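Local structure of CELL division protein FTSZ (Haloferax volcanii, 4B46) at residues A[18-23]-A[29-34]; A[84-89]-A[117-122]; A[297-302]-A[309-314]. The protein binds GTP as a tubulin-like cytoskeletal protein, controls cell shape and is essential for developing the rod-shaped cells required for efficient swimming. All coordinates share one frame; numbering follows the deposited sequence.

Contacts 1 and 3 are buried helix-to-strand joints, each inside a beta-alpha-beta unit, and both reach the same large mixed sheet, contact 1 from the GTPase domain and contact 3 from the C-terminal domain. Their centres lie about 24 Å apart. Contact 2 also belongs to the GTPase domain but joins two helices and is only partly buried. The chemistry follows these places: contact 1 combines an aspartate that takes two backbone amides with an apolar patch, contact 2 sets one side-chain hydrogen bond beside one apolar touch, and contact 3 is van der Waals packing, one leucine on bare helix backbone at a glycine and another on an isoleucine. Contacts 2 and 3 lie on opposite sides of the chain's centre.

Contact 1: residues A[18-23]-A[29-34]; sequences KFVEYD and GIVRAA
The first torsion of D23 (chi1 -172°) sets CG opposite the backbone N and carries the carboxylate out from helix 9-26 toward the backbone of I30 and V31. OD1 of D23 accepts the amide N of I30 at 2.7 Å, a fairly straight bond on the syn side and 27° out of the carboxylate plane. OD2 of D23 takes the N of V31 at 3.0 Å, met from above that plane, 68° out of it. Two successive amides thus hold the group and limit its rotation. A water bridges OD2 of D23 and N of G29 through two weak bonds.

Beside this polar grip the surfaces are apolar. CG2 of V31 lies alongside the aspartate's methylene, 3.7 Å from D23 CB, and it also approaches the F19 ring obliquely, with F19 CD1 at 4.2 Å. V20 uses a single branch for two partners: its CG2 stands 3.6 Å from A34 CB and 4.0 Å from V31 CG1, the two valines meeting at about a right angle. Farther along, CD1 of I30 comes in at the edge of the Y22 ring, 4.5 Å from CE1 of Y22.

V31 is also the centre of an inverse gamma turn, just before the chain turns a corner at R32. Around this turn the backbones of I30 and R32 bond to L3, while M5 touches both F19 and V31, so strand 3-8 backs the contact. The last turns of the helix are thereby fixed to the turn that leads into the next strand. This is the returning half of a beta-alpha-beta crossover, here the opening unit of the Rossmann-like GTPase domain, and helix 9-26 carries GTP-binding residues nearer its other end.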
ATOM      1  N   LYS A  18      -6.363  -4.066  -9.823  1.00 19.97           N
ATOM      2  CA  LYS A  18      -5.923  -2.905 -10.598  1.00 20.96           C
ATOM      3  C   LYS A  18      -4.403  -2.837 -10.693  1.00 19.60           C
ATOM      4  O   LYS A  18      -3.858  -2.408 -11.702  1.00 22.74           O
ATOM      5  CB  LYS A  18      -6.464  -1.614  -9.994  1.00 29.92           C
ATOM      6  CG  LYS A  18      -6.228  -0.401 -10.868  1.00 38.78           C
ATOM      7  CD  LYS A  18      -7.428   0.521 -10.832  1.00 51.59           C
ATOM      8  CE  LYS A  18      -7.625   1.207 -12.168  1.00 60.43           C
ATOM      9  NZ  LYS A  18      -8.942   1.901 -12.215  1.00 68.05           N
ATOM     10  N   PHE A  19      -3.728  -3.244  -9.623  1.00 19.51           N
ATOM     11  CA  PHE A  19      -2.275  -3.345  -9.618  1.00 21.73           C
ATOM     12  C   PHE A  19      -1.785  -4.306 -10.698  1.00 24.38           C
ATOM     13  O   PHE A  19      -0.796  -4.034 -11.386  1.00 22.62           O
ATOM     14  CB  PHE A  19      -1.780  -3.802  -8.247  1.00 22.39           C
ATOM     15  CG  PHE A  19      -0.755  -2.893  -7.656  1.00 30.92           C
ATOM     16  CD1 PHE A  19       0.439  -2.663  -8.316  1.00 43.73           C
ATOM     17  CD2 PHE A  19      -0.995  -2.242  -6.460  1.00 37.89           C
ATOM     18  CE1 PHE A  19       1.388  -1.814  -7.785  1.00 47.24           C
ATOM     19  CE2 PHE A  19      -0.052  -1.389  -5.923  1.00 42.95           C
ATOM     20  CZ  PHE A  19       1.140  -1.176  -6.584  1.00 45.71           C
ATOM     21  N   VAL A  20      -2.482  -5.429 -10.845  1.00 21.51           N
ATOM     22  CA  VAL A  20      -2.147  -6.398 -11.888  1.00 25.10           C
ATOM     23  C   VAL A  20      -2.276  -5.776 -13.276  1.00 27.21           C
ATOM     24  O   VAL A  20      -1.424  -5.977 -14.138  1.00 27.58           O
ATOM     25  CB  VAL A  20      -3.032  -7.666 -11.804  1.00 25.56           C
ATOM     26  CG1 VAL A  20      -2.813  -8.557 -13.022  1.00 20.98           C
ATOM     27  CG2 VAL A  20      -2.737  -8.432 -10.522  1.00 23.27           C
ATOM     28  N   GLU A  21      -3.341  -5.010 -13.489  1.00 27.63           N
ATOM     29  CA  GLU A  21      -3.564  -4.357 -14.781  1.00 24.92           C
ATOM     30  C   GLU A  21      -2.504  -3.286 -15.070  1.00 23.79           C
ATOM     31  O   GLU A  21      -2.008  -3.167 -16.190  1.00 26.23           O
ATOM     32  CB  GLU A  21      -4.971  -3.751 -14.831  1.00 29.81           C
ATOM     33  CG  GLU A  21      -5.290  -2.991 -16.106  1.00 35.22           C
ATOM     34  CD  GLU A  21      -6.585  -2.207 -15.986  1.00 51.39           C
ATOM     35  OE1 GLU A  21      -6.605  -1.188 -15.260  1.00 50.91           O
ATOM     36  OE2 GLU A  21      -7.588  -2.614 -16.611  1.00 60.57           O
ATOM     37  N   TYR A  22      -2.169  -2.510 -14.047  1.00 21.23           N
ATOM     38  CA  TYR A  22      -1.150  -1.475 -14.148  1.00 21.60           C
ATOM     39  C   TYR A  22       0.205  -2.078 -14.508  1.00 28.12           C
ATOM     40  O   TYR A  22       0.918  -1.582 -15.389  1.00 28.47           O
ATOM     41  CB  TYR A  22      -1.039  -0.790 -12.796  1.00 21.47           C
ATOM     42  CG  TYR A  22       0.120   0.170 -12.643  1.00 26.67           C
ATOM     43  CD1 TYR A  22       1.376  -0.280 -12.254  1.00 24.56           C
ATOM     44  CD2 TYR A  22      -0.053   1.534 -12.852  1.00 31.84           C
ATOM     45  CE1 TYR A  22       2.433   0.596 -12.111  1.00 28.25           C
ATOM     46  CE2 TYR A  22       1.000   2.422 -12.703  1.00 28.79           C
ATOM     47  CZ  TYR A  22       2.236   1.947 -12.333  1.00 29.77           C
ATOM     48  OH  TYR A  22       3.285   2.818 -12.186  1.00 30.04           O
ATOM     49  N   ASP A  23       0.552  -3.138 -13.785  1.00 23.09           N
ATOM     50  CA  ASP A  23       1.815  -3.840 -13.943  1.00 27.07           C
ATOM     51  C   ASP A  23       1.926  -4.435 -15.339  1.00 29.76           C
ATOM     52  O   ASP A  23       2.989  -4.403 -15.959  1.00 31.95           O
ATOM     53  CB  ASP A  23       1.900  -4.956 -12.899  1.00 29.67           C
ATOM     54  CG  ASP A  23       3.259  -5.609 -12.850  1.00 29.00           C
ATOM     55  OD1 ASP A  23       4.268  -4.881 -12.817  1.00 35.16           O
ATOM     56  OD2 ASP A  23       3.318  -6.852 -12.829  1.00 30.41           O
ATOM     57  N   GLY A  29       6.942  -5.581 -14.153  1.00 31.41           N
ATOM     58  CA  GLY A  29       7.543  -6.722 -13.483  1.00 29.56           C
ATOM     59  C   GLY A  29       7.352  -6.739 -11.974  1.00 26.87           C
ATOM     60  O   GLY A  29       8.110  -7.385 -11.257  1.00 30.57           O
ATOM     61  N   ILE A  30       6.335  -6.038 -11.488  1.00 21.16           N
ATOM     62  CA  ILE A  30       6.117  -5.899 -10.047  1.00 20.59           C
ATOM     63  C   ILE A  30       5.304  -7.033  -9.409  1.00 28.22           C
ATOM     64  O   ILE A  30       5.686  -7.587  -8.376  1.00 28.50           O
ATOM     65  CB  ILE A  30       5.400  -4.585  -9.736  1.00 21.10           C
ATOM     66  CG1 ILE A  30       6.238  -3.394 -10.203  1.00 21.30           C
ATOM     67  CG2 ILE A  30       5.098  -4.472  -8.248  1.00 25.88           C
ATOM     68  CD1 ILE A  30       5.456  -2.114 -10.218  1.00 24.05           C
ATOM     69  N   VAL A  31       4.167  -7.358 -10.008  1.00 24.73           N
ATOM     70  CA  VAL A  31       3.260  -8.334  -9.407  1.00 18.65           C
ATOM     71  C   VAL A  31       3.608  -9.737  -9.884  1.00 24.64           C
ATOM     72  O   VAL A  31       3.083 -10.214 -10.894  1.00 25.60           O
ATOM     73  CB  VAL A  31       1.794  -8.008  -9.741  1.00 23.55           C
ATOM     74  CG1 VAL A  31       0.853  -8.844  -8.881  1.00 23.95           C
ATOM     75  CG2 VAL A  31       1.528  -6.515  -9.537  1.00 17.95           C
ATOM     76  N   ARG A  32       4.505 -10.392  -9.154  1.00 24.53           N
ATOM     77  CA  ARG A  32       4.974 -11.717  -9.535  1.00 26.95           C
ATOM     78  C   ARG A  32       3.898 -12.754  -9.230  1.00 30.59           C
ATOM     79  O   ARG A  32       3.816 -13.807  -9.874  1.00 27.62           O
ATOM     80  CB  ARG A  32       6.273 -12.050  -8.799  1.00 35.10           C
ATOM     81  CG  ARG A  32       6.869 -13.398  -9.171  1.00 44.36           C
ATOM     82  CD  ARG A  32       7.267 -13.457 -10.635  1.00 54.68           C
ATOM     83  NE  ARG A  32       7.511 -14.830 -11.081  1.00 62.34           N
ATOM     84  CZ  ARG A  32       6.741 -15.492 -11.942  1.00 69.48           C
ATOM     85  NH1 ARG A  32       5.676 -14.910 -12.468  1.00 68.68           N
ATOM     86  NH2 ARG A  32       7.044 -16.738 -12.284  1.00 71.33           N
ATOM     87  N   ALA A  33       3.064 -12.444  -8.242  1.00 23.27           N
ATOM     88  CA  ALA A  33       1.930 -13.296  -7.906  1.00 24.74           C
ATOM     89  C   ALA A  33       0.818 -12.449  -7.324  1.00 19.79           C
ATOM     90  O   ALA A  33       1.069 -11.542  -6.534  1.00 21.48           O
ATOM     91  CB  ALA A  33       2.338 -14.356  -6.910  1.00 23.19           C
ATOM     92  N   ALA A  34      -0.417 -12.742  -7.709  1.00 21.27           N
ATOM     93  CA  ALA A  34      -1.553 -12.040  -7.128  1.00 22.23           C
ATOM     94  C   ALA A  34      -2.621 -13.027  -6.646  1.00 24.28           C
ATOM     95  O   ALA A  34      -2.979 -13.966  -7.353  1.00 22.50           O
ATOM     96  CB  ALA A  34      -2.128 -11.049  -8.113  1.00 20.53           C
TER
HETATM   97  O   HOH W   1       4.704  -7.614 -15.615  1.00 39.74           O

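Contact 2: residues A[84-89]-A[117-122]; sequences DEVQGA and PVLAKH
H122 and Q87 bury the most surface here and meet through a single polar bond between helices 111-126 and 83-90. NE2 of H122 donates to OE1 of Q87 at 2.6 Å, nearly straight at 167°. The oxygen lies almost in the plane of the imidazole, so it is met at the ring edge, whereas on the amide side the donor is tilted 30° from the carbonyl plane. Amide and ring are turned 42° against each other. With CG of Q87 anti to the backbone N, its methylene lies at the same edge, 3.9 Å from NE2 of H122, and the bend at the second torsion turns OE1 toward the ring.

The other end of the amide is engaged as well: NE2 of Q87 is hydrogen-bonded to D91 OD1 and to the hydroxyl of Y127. With nitrogen and oxygen each committed, the amide is held in one flip state, and H122 carries a proton on NE2. An alanine at Q87 takes the amide away, which would probably leave H122 NE2 without its acceptor, the imidazole freer to turn, and D91 and Y127 without this shared donor.

V86, the next in buried area, points toward the facing helix, where its CG1 meets CD1 of L119 at 4.1 Å. The two side chains approach obliquely, and I58 also touches V86. The result is a light helix-helix contact, with an apolar touch beside a polar bridge, in the tubulin/FtsZ GTPase fold, where the glycine-rich tubulin signature runs into the start of helix 111-126, and G110, T111 and G112 bind GTP.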
ATOM      1  N   ASP A  84      -5.742 -22.360   6.003  1.00 22.62           N
ATOM      2  CA  ASP A  84      -5.186 -23.375   5.120  1.00 30.17           C
ATOM      3  C   ASP A  84      -5.747 -23.272   3.705  1.00 29.27           C
ATOM      4  O   ASP A  84      -5.082 -23.661   2.751  1.00 27.24           O
ATOM      5  CB  ASP A  84      -5.381 -24.782   5.700  1.00 39.72           C
ATOM      6  CG  ASP A  84      -4.463 -25.054   6.890  1.00 48.91           C
ATOM      7  OD1 ASP A  84      -3.343 -24.498   6.915  1.00 51.12           O
ATOM      8  OD2 ASP A  84      -4.856 -25.809   7.804  1.00 52.12           O
ATOM      9  N   GLU A  85      -6.959 -22.740   3.562  1.00 28.89           N
ATOM     10  CA  GLU A  85      -7.510 -22.484   2.229  1.00 28.02           C
ATOM     11  C   GLU A  85      -6.674 -21.429   1.520  1.00 26.63           C
ATOM     12  O   GLU A  85      -6.376 -21.536   0.330  1.00 27.20           O
ATOM     13  CB  GLU A  85      -8.958 -21.999   2.308  1.00 21.83           C
ATOM     14  CG  GLU A  85      -9.961 -23.067   2.657  1.00 29.97           C
ATOM     15  CD  GLU A  85     -11.385 -22.597   2.434  1.00 38.60           C
ATOM     16  OE1 GLU A  85     -11.904 -21.825   3.269  1.00 30.91           O
ATOM     17  OE2 GLU A  85     -11.989 -22.994   1.417  1.00 50.05           O
ATOM     18  N   VAL A  86      -6.317 -20.392   2.265  1.00 24.10           N
ATOM     19  CA  VAL A  86      -5.499 -19.328   1.720  1.00 20.61           C
ATOM     20  C   VAL A  86      -4.118 -19.879   1.372  1.00 23.75           C
ATOM     21  O   VAL A  86      -3.603 -19.643   0.276  1.00 25.10           O
ATOM     22  CB  VAL A  86      -5.371 -18.164   2.706  1.00 18.14           C
ATOM     23  CG1 VAL A  86      -4.578 -17.019   2.063  1.00 18.71           C
ATOM     24  CG2 VAL A  86      -6.753 -17.695   3.139  1.00 18.63           C
ATOM     25  N   GLN A  87      -3.540 -20.640   2.298  1.00 22.16           N
ATOM     26  CA  GLN A  87      -2.210 -21.217   2.101  1.00 23.18           C
ATOM     27  C   GLN A  87      -2.185 -22.158   0.901  1.00 25.82           C
ATOM     28  O   GLN A  87      -1.170 -22.267   0.206  1.00 26.22           O
ATOM     29  CB  GLN A  87      -1.728 -21.947   3.359  1.00 22.13           C
ATOM     30  CG  GLN A  87      -0.253 -22.359   3.300  1.00 23.32           C
ATOM     31  CD  GLN A  87       0.669 -21.185   2.981  1.00 24.34           C
ATOM     32  OE1 GLN A  87       0.512 -20.082   3.518  1.00 23.08           O
ATOM     33  NE2 GLN A  87       1.621 -21.410   2.082  1.00 24.29           N
ATOM     34  N   GLY A  88      -3.307 -22.828   0.664  1.00 25.51           N
ATOM     35  CA  GLY A  88      -3.460 -23.681  -0.496  1.00 25.96           C
ATOM     36  C   GLY A  88      -3.135 -22.924  -1.768  1.00 29.16           C
ATOM     37  O   GLY A  88      -2.374 -23.406  -2.604  1.00 29.91           O
ATOM     38  N   ALA A  89      -3.695 -21.724  -1.897  1.00 29.02           N
ATOM     39  CA  ALA A  89      -3.448 -20.854  -3.051  1.00 30.61           C
ATOM     40  C   ALA A  89      -2.041 -20.267  -3.086  1.00 34.24           C
ATOM     41  O   ALA A  89      -1.459 -20.096  -4.156  1.00 39.14           O
ATOM     42  CB  ALA A  89      -4.450 -19.730  -3.073  1.00 27.26           C
ATOM     43  N   PRO A 117      -4.593  -8.901   9.196  1.00 17.71           N
ATOM     44  CA  PRO A 117      -3.549  -9.110  10.208  1.00 17.09           C
ATOM     45  C   PRO A 117      -3.295 -10.585  10.511  1.00 17.94           C
ATOM     46  O   PRO A 117      -2.168 -10.954  10.859  1.00 16.05           O
ATOM     47  CB  PRO A 117      -4.125  -8.435  11.456  1.00 18.46           C
ATOM     48  CG  PRO A 117      -5.133  -7.482  10.939  1.00 17.60           C
ATOM     49  CD  PRO A 117      -5.736  -8.157   9.756  1.00 16.29           C
ATOM     50  N   VAL A 118      -4.336 -11.406  10.408  1.00 16.21           N
ATOM     51  CA  VAL A 118      -4.206 -12.838  10.627  1.00 19.98           C
ATOM     52  C   VAL A 118      -3.308 -13.424   9.548  1.00 14.30           C
ATOM     53  O   VAL A 118      -2.408 -14.214   9.835  1.00 17.04           O
ATOM     54  CB  VAL A 118      -5.591 -13.542  10.639  1.00 14.72           C
ATOM     55  CG1 VAL A 118      -5.440 -15.075  10.554  1.00 20.26           C
ATOM     56  CG2 VAL A 118      -6.362 -13.145  11.878  1.00 15.03           C
ATOM     57  N   LEU A 119      -3.530 -13.012   8.307  1.00 17.89           N
ATOM     58  CA  LEU A 119      -2.692 -13.497   7.218  1.00 19.96           C
ATOM     59  C   LEU A 119      -1.245 -13.031   7.379  1.00 16.78           C
ATOM     60  O   LEU A 119      -0.314 -13.827   7.177  1.00 16.46           O
ATOM     61  CB  LEU A 119      -3.226 -13.056   5.852  1.00 18.19           C
ATOM     62  CG  LEU A 119      -2.334 -13.462   4.664  1.00 17.14           C
ATOM     63  CD1 LEU A 119      -2.112 -14.980   4.583  1.00 14.46           C
ATOM     64  CD2 LEU A 119      -2.893 -12.921   3.350  1.00 17.52           C
ATOM     65  N   ALA A 120      -1.055 -11.756   7.734  1.00 13.13           N
ATOM     66  CA  ALA A 120       0.305 -11.214   7.859  1.00 23.23           C
ATOM     67  C   ALA A 120       1.114 -12.012   8.872  1.00 22.29           C
ATOM     68  O   ALA A 120       2.266 -12.356   8.625  1.00 19.48           O
ATOM     69  CB  ALA A 120       0.283  -9.724   8.227  1.00 18.52           C
ATOM     70  N   LYS A 121       0.491 -12.314  10.009  1.00 15.05           N
ATOM     71  CA  LYS A 121       1.119 -13.111  11.053  1.00 16.51           C
ATOM     72  C   LYS A 121       1.464 -14.518  10.546  1.00 22.01           C
ATOM     73  O   LYS A 121       2.559 -15.028  10.793  1.00 19.38           O
ATOM     74  CB  LYS A 121       0.195 -13.193  12.273  1.00 18.69           C
ATOM     75  CG  LYS A 121       0.865 -13.794  13.494  1.00 30.79           C
ATOM     76  CD  LYS A 121      -0.089 -13.891  14.675  1.00 36.47           C
ATOM     77  CE  LYS A 121       0.600 -14.543  15.866  1.00 42.73           C
ATOM     78  NZ  LYS A 121      -0.345 -14.853  16.972  1.00 49.53           N
ATOM     79  N   HIS A 122       0.526 -15.130   9.831  1.00 22.74           N
ATOM     80  CA  HIS A 122       0.724 -16.463   9.257  1.00 25.27           C
ATOM     81  C   HIS A 122       1.910 -16.462   8.289  1.00 17.51           C
ATOM     82  O   HIS A 122       2.752 -17.369   8.315  1.00 19.64           O
ATOM     83  CB  HIS A 122      -0.561 -16.903   8.545  1.00 19.54           C
ATOM     84  CG  HIS A 122      -0.386 -18.075   7.629  1.00 19.81           C
ATOM     85  ND1 HIS A 122      -0.477 -19.381   8.060  1.00 21.64           N
ATOM     86  CD2 HIS A 122      -0.153 -18.134   6.296  1.00 21.95           C
ATOM     87  CE1 HIS A 122      -0.289 -20.196   7.036  1.00 25.88           C
ATOM     88  NE2 HIS A 122      -0.086 -19.466   5.955  1.00 24.71           N
TER

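Contact 3: residues A[297-302]-A[309-314]; sequences LVLAGP and KGIERG
G314 lies under L297, and its amide N is fixed by a regular helical bond to the carbonyl O of G310, 2.8 Å long. The missing side chain matters: a CB at G314 would point toward the strand and collide with CD2 of L297. Instead that methyl rests on bare helix backbone, 4.1 Å from C of G314 and 4.0 Å from O of I311. The first torsion of the leucine (chi1 172°) extends CG away from the backbone N, and the second turns CD2 onto the helix.

One turn back along the helix, the contact is between side chains and is looser. CD2 of L299 approaches CG1 of I311 at 4.5 Å. D331 of strand 326-333 touches both of these residues, and V275 of helix 265-280 packs against L297.

The short helix and strand axes pass 9.7 Å apart and run nearly antiparallel, at 155°. Strand 294-301 and strand 326-333 are parallel neighbours, and helix 308-322 runs back between them in sequence. Such a helix lying on its own preceding strand is the first half of a beta-alpha-beta crossover, here within the CetZ C-terminal domain.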
ATOM      1  N   LEU A 297      13.800   8.549  -2.060  1.00 15.91           N
ATOM      2  CA  LEU A 297      13.348   9.309  -3.208  1.00 20.02           C
ATOM      3  C   LEU A 297      13.455   8.436  -4.445  1.00 17.87           C
ATOM      4  O   LEU A 297      14.481   7.797  -4.680  1.00 17.38           O
ATOM      5  CB  LEU A 297      14.217  10.566  -3.381  1.00 14.46           C
ATOM      6  CG  LEU A 297      13.998  11.369  -4.657  1.00 20.07           C
ATOM      7  CD1 LEU A 297      12.556  11.860  -4.735  1.00 19.14           C
ATOM      8  CD2 LEU A 297      14.982  12.552  -4.722  1.00 20.51           C
ATOM      9  N   VAL A 298      12.395   8.416  -5.240  1.00 21.02           N
ATOM     10  CA  VAL A 298      12.395   7.659  -6.472  1.00 21.72           C
ATOM     11  C   VAL A 298      11.951   8.545  -7.628  1.00 20.24           C
ATOM     12  O   VAL A 298      10.859   9.117  -7.594  1.00 19.34           O
ATOM     13  CB  VAL A 298      11.448   6.442  -6.376  1.00 24.63           C
ATOM     14  CG1 VAL A 298      11.411   5.693  -7.703  1.00 28.08           C
ATOM     15  CG2 VAL A 298      11.882   5.512  -5.248  1.00 24.95           C
ATOM     16  N   LEU A 299      12.802   8.660  -8.644  1.00 21.55           N
ATOM     17  CA  LEU A 299      12.459   9.377  -9.873  1.00 21.53           C
ATOM     18  C   LEU A 299      12.256   8.373 -10.998  1.00 25.32           C
ATOM     19  O   LEU A 299      13.125   7.569 -11.268  1.00 28.19           O
ATOM     20  CB  LEU A 299      13.573  10.349 -10.266  1.00 24.17           C
ATOM     21  CG  LEU A 299      13.499  11.797  -9.785  1.00 28.67           C
ATOM     22  CD1 LEU A 299      12.285  12.507 -10.370  1.00 32.39           C
ATOM     23  CD2 LEU A 299      13.466  11.854  -8.279  1.00 28.53           C
ATOM     24  N   ALA A 300      11.110   8.413 -11.662  1.00 27.59           N
ATOM     25  CA  ALA A 300      10.850   7.483 -12.752  1.00 23.70           C
ATOM     26  C   ALA A 300      10.557   8.248 -14.027  1.00 31.05           C
ATOM     27  O   ALA A 300       9.778   9.198 -14.024  1.00 32.93           O
ATOM     28  CB  ALA A 300       9.685   6.568 -12.403  1.00 23.20           C
ATOM     29  N   GLY A 301      11.185   7.835 -15.119  1.00 30.51           N
ATOM     30  CA  GLY A 301      10.977   8.493 -16.390  1.00 26.91           C
ATOM     31  C   GLY A 301      12.007   8.073 -17.414  1.00 31.62           C
ATOM     32  O   GLY A 301      12.864   7.230 -17.137  1.00 33.10           O
ATOM     33  N   PRO A 302      11.924   8.660 -18.613  1.00 34.04           N
ATOM     34  CA  PRO A 302      12.888   8.365 -19.671  1.00 34.52           C
ATOM     35  C   PRO A 302      14.262   8.861 -19.258  1.00 39.92           C
ATOM     36  O   PRO A 302      14.365   9.966 -18.721  1.00 34.15           O
ATOM     37  CB  PRO A 302      12.356   9.159 -20.866  1.00 36.52           C
ATOM     38  CG  PRO A 302      11.528  10.243 -20.270  1.00 36.30           C
ATOM     39  CD  PRO A 302      10.947   9.687 -19.011  1.00 33.87           C
ATOM     40  N   LYS A 309      22.456  14.849 -10.569  1.00 23.65           N
ATOM     41  CA  LYS A 309      22.477  16.095  -9.816  1.00 28.57           C
ATOM     42  C   LYS A 309      21.125  16.422  -9.180  1.00 27.76           C
ATOM     43  O   LYS A 309      21.064  16.872  -8.039  1.00 29.72           O
ATOM     44  CB  LYS A 309      22.931  17.241 -10.724  1.00 34.99           C
ATOM     45  CG  LYS A 309      23.229  18.542 -10.001  1.00 45.28           C
ATOM     46  CD  LYS A 309      23.976  19.508 -10.915  1.00 54.23           C
ATOM     47  CE  LYS A 309      24.245  20.830 -10.219  1.00 60.44           C
ATOM     48  NZ  LYS A 309      25.132  21.713 -11.028  1.00 67.75           N
ATOM     49  N   GLY A 310      20.046  16.192  -9.920  1.00 27.30           N
ATOM     50  CA  GLY A 310      18.715  16.492  -9.416  1.00 24.01           C
ATOM     51  C   GLY A 310      18.404  15.633  -8.217  1.00 23.67           C
ATOM     52  O   GLY A 310      17.856  16.101  -7.219  1.00 25.73           O
ATOM     53  N   ILE A 311      18.795  14.368  -8.314  1.00 25.98           N
ATOM     54  CA  ILE A 311      18.547  13.391  -7.266  1.00 29.75           C
ATOM     55  C   ILE A 311      19.359  13.705  -6.020  1.00 23.42           C
ATOM     56  O   ILE A 311      18.838  13.656  -4.903  1.00 21.99           O
ATOM     57  CB  ILE A 311      18.846  11.957  -7.774  1.00 36.37           C
ATOM     58  CG1 ILE A 311      17.866  11.594  -8.897  1.00 37.69           C
ATOM     59  CG2 ILE A 311      18.771  10.952  -6.637  1.00 36.47           C
ATOM     60  CD1 ILE A 311      17.978  10.172  -9.399  1.00 44.99           C
ATOM     61  N   GLU A 312      20.633  14.039  -6.212  1.00 26.09           N
ATOM     62  CA  GLU A 312      21.488  14.435  -5.090  1.00 28.91           C
ATOM     63  C   GLU A 312      20.973  15.693  -4.382  1.00 25.72           C
ATOM     64  O   GLU A 312      20.858  15.707  -3.157  1.00 22.07           O
ATOM     65  CB  GLU A 312      22.945  14.596  -5.527  1.00 32.07           C
ATOM     66  CG  GLU A 312      23.630  13.258  -5.828  1.00 42.11           C
ATOM     67  CD  GLU A 312      23.445  12.242  -4.700  1.00 46.80           C
ATOM     68  OE1 GLU A 312      24.031  12.443  -3.615  1.00 58.16           O
ATOM     69  OE2 GLU A 312      22.714  11.247  -4.898  1.00 37.49           O
ATOM     70  N   ARG A 313      20.651  16.736  -5.145  1.00 23.16           N
ATOM     71  CA  ARG A 313      20.022  17.923  -4.561  1.00 22.86           C
ATOM     72  C   ARG A 313      18.701  17.555  -3.895  1.00 21.95           C
ATOM     73  O   ARG A 313      18.356  18.091  -2.840  1.00 21.40           O
ATOM     74  CB  ARG A 313      19.775  19.004  -5.614  1.00 22.60           C
ATOM     75  CG  ARG A 313      21.031  19.727  -6.096  1.00 32.27           C
ATOM     76  CD  ARG A 313      20.664  20.842  -7.054  1.00 35.17           C
ATOM     77  NE  ARG A 313      21.821  21.660  -7.402  1.00 45.86           N
ATOM     78  CZ  ARG A 313      21.819  22.598  -8.344  1.00 49.14           C
ATOM     79  NH1 ARG A 313      20.717  22.832  -9.047  1.00 46.37           N
ATOM     80  NH2 ARG A 313      22.921  23.299  -8.588  1.00 49.62           N
ATOM     81  N   GLY A 314      17.962  16.633  -4.507  1.00 19.42           N
ATOM     82  CA  GLY A 314      16.680  16.226  -3.959  1.00 17.55           C
ATOM     83  C   GLY A 314      16.824  15.556  -2.601  1.00 24.68           C
ATOM     84  O   GLY A 314      16.057  15.836  -1.674  1.00 16.54           O
TER